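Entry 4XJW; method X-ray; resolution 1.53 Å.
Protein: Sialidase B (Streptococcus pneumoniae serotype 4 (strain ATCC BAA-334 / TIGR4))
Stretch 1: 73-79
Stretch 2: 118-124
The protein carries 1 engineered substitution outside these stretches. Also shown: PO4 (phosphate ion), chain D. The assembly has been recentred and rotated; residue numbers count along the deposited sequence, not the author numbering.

Stretch 1 (73-79) EIGVEIR
Stretch 2 (118-124) TYTMYVN

The most unusual feature of this contact is a methyl group set almost squarely over an aromatic ring: Ile-78 CD1 lies 3.5 Å from the centroid of the Tyr-119 ring (CG, CD1, CD2, CE1, CE2 and CZ), only 8° off the ring normal, in a CH-pi contact. Ile-78 has chi1 m (-36°) and chi2 140°, between wells; Tyr-119 has chi1 m (-58°) and chi2 -79°. Tyr-119 CE1 and CZ are each 3.6 Å from Ile-78 CD1.

Two extended strands, 74-79 and 118-123, carry the contact. They run roughly antiparallel, at 152°, with axes 8.8 Å apart at closest approach. No hydrogen bond joins them; apart from Gly-75 O, 4.3 Å from Met-121 CE, the closest contacts are between side chains. Register is set by Ile-74 CA to Val-123 CA at 8.5 Å and Gly-75 CA to Met-121 CA at 8.1 Å.

The rule is alternation. Ile-74, Val-76 and Ile-78 point toward the second strand; Tyr-119, Met-121 and Val-123 point back. Within the strands phi/psi stays in the beta region, from -122/148 at Ile-74 to -132/130 at Val-123, with Gly-75 most extended at -161/175; Asn-124 leaves the strand at 56/36.

Met-121 covers the middle. With chi1 t and chi2 and chi3 both p, it folds its thioether so that CE meets Val-76 CG1 (Val-76 chi1 m) at 3.5 Å, while its CG lies 4.2 Å from Ile-74 CG2. Ile-74, chi1 t and chi2 p, also places CG2 4.0 Å from CG2 of Val-123 (chi1 t).

Glu-77, Arg-79, Thr-118, Thr-120 and Tyr-122 fill alternate positions and make no contact across; Gly-75, also alternate, has no side chain. Arg-79 (m, t, p, chi4 -176°) donates from NH1 to phosphate O2 at 2.7 Å, the N-H...O angle being 168°; the ion probably came from the crystallisation liquor.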

ATOM      1  N   GLU A  73      15.595   6.474  -4.994  1.00  9.97           N
ATOM      2  CA  GLU A  73      15.051   7.511  -5.864  1.00 12.54           C
ATOM      3  C   GLU A  73      15.744   7.506  -7.228  1.00  9.82           C
ATOM      4  O   GLU A  73      16.946   7.260  -7.314  1.00 11.13           O
ATOM      5  CB  GLU A  73      15.222   8.874  -5.187  1.00 10.47           C
ATOM      6  CG  GLU A  73      14.829  10.093  -6.025  1.00 10.85           C
ATOM      7  CD  GLU A  73      14.954  11.368  -5.227  1.00 22.27           C
ATOM      8  OE1 GLU A  73      14.532  11.359  -4.054  1.00 21.57           O
ATOM      9  OE2 GLU A  73      15.498  12.358  -5.763  1.00 22.07           O
ATOM     10  N   ILE A  74      14.987   7.771  -8.289  1.00  8.01           N
ATOM     11  CA  ILE A  74      15.547   7.974  -9.620  1.00 11.59           C
ATOM     12  C   ILE A  74      15.126   9.359 -10.103  1.00 11.99           C
ATOM     13  O   ILE A  74      14.039   9.837  -9.766  1.00 11.46           O
ATOM     14  CB  ILE A  74      15.052   6.888 -10.617  1.00 10.61           C
ATOM     15  CG1 ILE A  74      15.943   6.812 -11.862  1.00 14.86           C
ATOM     16  CG2 ILE A  74      13.614   7.149 -11.031  1.00 12.72           C
ATOM     17  CD1 ILE A  74      17.293   6.159 -11.613  1.00 12.37           C
ATOM     18  N   GLY A  75      15.976  10.011 -10.894  1.00 11.20           N
ATOM     19  CA  GLY A  75      15.622  11.307 -11.427  1.00 10.79           C
ATOM     20  C   GLY A  75      16.443  11.708 -12.629  1.00 10.87           C
ATOM     21  O   GLY A  75      17.357  10.980 -13.055  1.00 11.57           O
ATOM     22  N   VAL A  76      16.075  12.854 -13.199  1.00 10.08           N
ATOM     23  CA  VAL A  76      16.854  13.475 -14.264  1.00 11.24           C
ATOM     24  C   VAL A  76      17.021  14.962 -13.986  1.00 11.77           C
ATOM     25  O   VAL A  76      16.195  15.590 -13.316  1.00 11.56           O
ATOM     26  CB  VAL A  76      16.224  13.332 -15.665  1.00 11.61           C
ATOM     27  CG1 VAL A  76      16.155  11.865 -16.091  1.00 12.06           C
ATOM     28  CG2 VAL A  76      14.856  13.996 -15.716  1.00 15.55           C
ATOM     29  N   GLU A  77      18.106  15.513 -14.524  1.00 13.82           N
ATOM     30  CA  GLU A  77      18.316  16.945 -14.582  1.00 14.27           C
ATOM     31  C   GLU A  77      18.444  17.324 -16.054  1.00 12.38           C
ATOM     32  O   GLU A  77      19.049  16.588 -16.837  1.00 14.21           O
ATOM     33  CB  GLU A  77      19.605  17.311 -13.872  1.00 14.73           C
ATOM     34  CG  GLU A  77      19.615  17.085 -12.395  1.00 15.76           C
ATOM     35  CD  GLU A  77      20.645  17.966 -11.743  1.00 19.64           C
ATOM     36  OE1 GLU A  77      20.360  19.170 -11.556  1.00 20.63           O
ATOM     37  OE2 GLU A  77      21.748  17.465 -11.460  1.00 20.69           O
ATOM     38  N   ILE A  78      17.850  18.455 -16.431  1.00 13.33           N
ATOM     39  CA  ILE A  78      17.977  18.968 -17.793  1.00 11.52           C
ATOM     40  C   ILE A  78      18.211  20.465 -17.684  1.00 18.03           C
ATOM     41  O   ILE A  78      17.309  21.215 -17.298  1.00 17.21           O
ATOM     42  CB  ILE A  78      16.737  18.648 -18.661  1.00 14.84           C
ATOM     43  CG1 ILE A  78      16.158  17.279 -18.307  1.00 16.74           C
ATOM     44  CG2 ILE A  78      17.091  18.679 -20.132  1.00 17.72           C
ATOM     45  CD1 ILE A  78      14.656  17.237 -18.276  1.00 19.37           C
ATOM     46  N   ARG A  79      19.435  20.900 -17.990  1.00 15.88           N
ATOM     47  CA  ARG A  79      19.853  22.258 -17.646  1.00 16.70           C
ATOM     48  C   ARG A  79      20.580  22.951 -18.786  1.00 16.04           C
ATOM     49  O   ARG A  79      21.450  22.360 -19.429  1.00 16.13           O
ATOM     50  CB  ARG A  79      20.768  22.228 -16.421  1.00 15.18           C
ATOM     51  CG  ARG A  79      20.199  21.447 -15.246  1.00 19.75           C
ATOM     52  CD  ARG A  79      21.114  21.500 -14.051  1.00 17.50           C
ATOM     53  NE  ARG A  79      21.193  22.854 -13.518  1.00 16.24           N
ATOM     54  CZ  ARG A  79      21.984  23.234 -12.519  1.00 22.13           C
ATOM     55  NH1 ARG A  79      22.791  22.360 -11.926  1.00 20.55           N
ATOM     56  NH2 ARG A  79      21.968  24.499 -12.119  1.00 21.54           N
ATOM     57  N   THR A 118       7.227  16.518 -23.381  1.00 19.33           N
ATOM     58  CA  THR A 118       7.084  15.727 -22.170  1.00 17.02           C
ATOM     59  C   THR A 118       8.315  14.867 -21.907  1.00 15.09           C
ATOM     60  O   THR A 118       8.933  14.350 -22.843  1.00 16.41           O
ATOM     61  CB  THR A 118       5.825  14.852 -22.265  1.00 18.67           C
ATOM     62  OG1 THR A 118       4.671  15.706 -22.336  1.00 21.71           O
ATOM     63  CG2 THR A 118       5.691  13.938 -21.053  1.00 20.87           C
ATOM     64  N   TYR A 119       8.675  14.744 -20.633  1.00 13.48           N
ATOM     65  CA  TYR A 119       9.743  13.863 -20.204  1.00 14.46           C
ATOM     66  C   TYR A 119       9.096  12.772 -19.368  1.00 15.37           C
ATOM     67  O   TYR A 119       8.376  13.061 -18.410  1.00 16.68           O
ATOM     68  CB  TYR A 119      10.754  14.619 -19.343  1.00 13.92           C
ATOM     69  CG  TYR A 119      11.400  15.827 -19.996  1.00 13.72           C
ATOM     70  CD1 TYR A 119      12.450  15.679 -20.897  1.00 11.39           C
ATOM     71  CD2 TYR A 119      10.980  17.106 -19.681  1.00 12.07           C
ATOM     72  CE1 TYR A 119      13.055  16.784 -21.487  1.00 14.76           C
ATOM     73  CE2 TYR A 119      11.591  18.223 -20.248  1.00 16.01           C
ATOM     74  CZ  TYR A 119      12.619  18.051 -21.156  1.00 16.38           C
ATOM     75  OH  TYR A 119      13.221  19.157 -21.721  1.00 17.37           O
ATOM     76  N   THR A 120       9.349  11.519 -19.721  1.00 12.58           N
ATOM     77  CA  THR A 120       8.726  10.406 -19.013  1.00 11.60           C
ATOM     78  C   THR A 120       9.764   9.371 -18.617  1.00 13.62           C
ATOM     79  O   THR A 120      10.572   8.957 -19.448  1.00 13.21           O
ATOM     80  CB  THR A 120       7.693   9.703 -19.915  1.00 13.10           C
ATOM     81  OG1 THR A 120       6.728  10.657 -20.380  1.00 15.32           O
ATOM     82  CG2 THR A 120       6.966   8.582 -19.164  1.00 13.32           C
ATOM     83  N   MET A 121       9.722   8.930 -17.360  1.00 10.67           N
ATOM     84  CA  MET A 121      10.658   7.926 -16.857  1.00 10.93           C
ATOM     85  C   MET A 121       9.940   6.643 -16.463  1.00 11.24           C
ATOM     86  O   MET A 121       8.945   6.693 -15.734  1.00 11.95           O
ATOM     87  CB  MET A 121      11.382   8.462 -15.634  1.00 10.20           C
ATOM     88  CG  MET A 121      12.319   7.446 -14.987  1.00 13.76           C
ATOM     89  SD  MET A 121      13.830   7.193 -15.957  1.00 13.56           S
ATOM     90  CE  MET A 121      14.674   8.709 -15.547  1.00 11.85           C
ATOM     91  N   TYR A 122      10.444   5.509 -16.941  1.00 11.01           N
ATOM     92  CA  TYR A 122       9.946   4.201 -16.510  1.00 10.84           C
ATOM     93  C   TYR A 122      11.089   3.453 -15.855  1.00 11.72           C
ATOM     94  O   TYR A 122      12.208   3.479 -16.343  1.00 13.92           O
ATOM     95  CB  TYR A 122       9.472   3.369 -17.703  1.00 11.25           C
ATOM     96  CG  TYR A 122       8.465   4.019 -18.626  1.00 12.11           C
ATOM     97  CD1 TYR A 122       8.879   4.834 -19.667  1.00 11.67           C
ATOM     98  CD2 TYR A 122       7.102   3.776 -18.479  1.00 12.77           C
ATOM     99  CE1 TYR A 122       7.960   5.411 -20.536  1.00 16.17           C
ATOM    100  CE2 TYR A 122       6.176   4.333 -19.341  1.00 15.25           C
ATOM    101  CZ  TYR A 122       6.615   5.160 -20.363  1.00 15.88           C
ATOM    102  OH  TYR A 122       5.705   5.723 -21.224  1.00 21.44           O
ATOM    103  N   VAL A 123      10.816   2.779 -14.747  1.00 10.45           N
ATOM    104  CA  VAL A 123      11.806   1.865 -14.202  1.00 10.10           C
ATOM    105  C   VAL A 123      11.100   0.564 -13.891  1.00 12.15           C
ATOM    106  O   VAL A 123      10.045   0.586 -13.263  1.00 11.49           O
ATOM    107  CB  VAL A 123      12.458   2.422 -12.923  1.00 11.31           C
ATOM    108  CG1 VAL A 123      13.479   1.428 -12.401  1.00 14.64           C
ATOM    109  CG2 VAL A 123      13.122   3.764 -13.195  1.00 10.44           C
ATOM    110  N   ASN A 124      11.661  -0.552 -14.365  1.00 11.39           N
ATOM    111  CA  ASN A 124      11.088  -1.874 -14.132  1.00  9.79           C
ATOM    112  C   ASN A 124       9.639  -1.999 -14.604  1.00 13.70           C
ATOM    113  O   ASN A 124       8.818  -2.674 -13.978  1.00 11.85           O
ATOM    114  CB  ASN A 124      11.291  -2.292 -12.671  1.00 10.88           C
ATOM    115  CG  ASN A 124      12.754  -2.380 -12.322  1.00 11.70           C
ATOM    116  OD1 ASN A 124      13.571  -2.648 -13.199  1.00 14.22           O
ATOM    117  ND2 ASN A 124      13.104  -2.142 -11.070  1.00 12.68           N
TER
HETATM  118  P   PO4 D 703      24.570  21.884  -8.773  1.00 21.32           P
HETATM  119  O1  PO4 D 703      25.973  21.543  -8.345  1.00 22.09           O
HETATM  120  O2  PO4 D 703      24.600  22.850  -9.942  1.00 20.98           O
HETATM  121  O3  PO4 D 703      23.887  20.594  -9.195  1.00 20.22           O
HETATM  122  O4  PO4 D 703      23.835  22.498  -7.609  1.00 22.95           O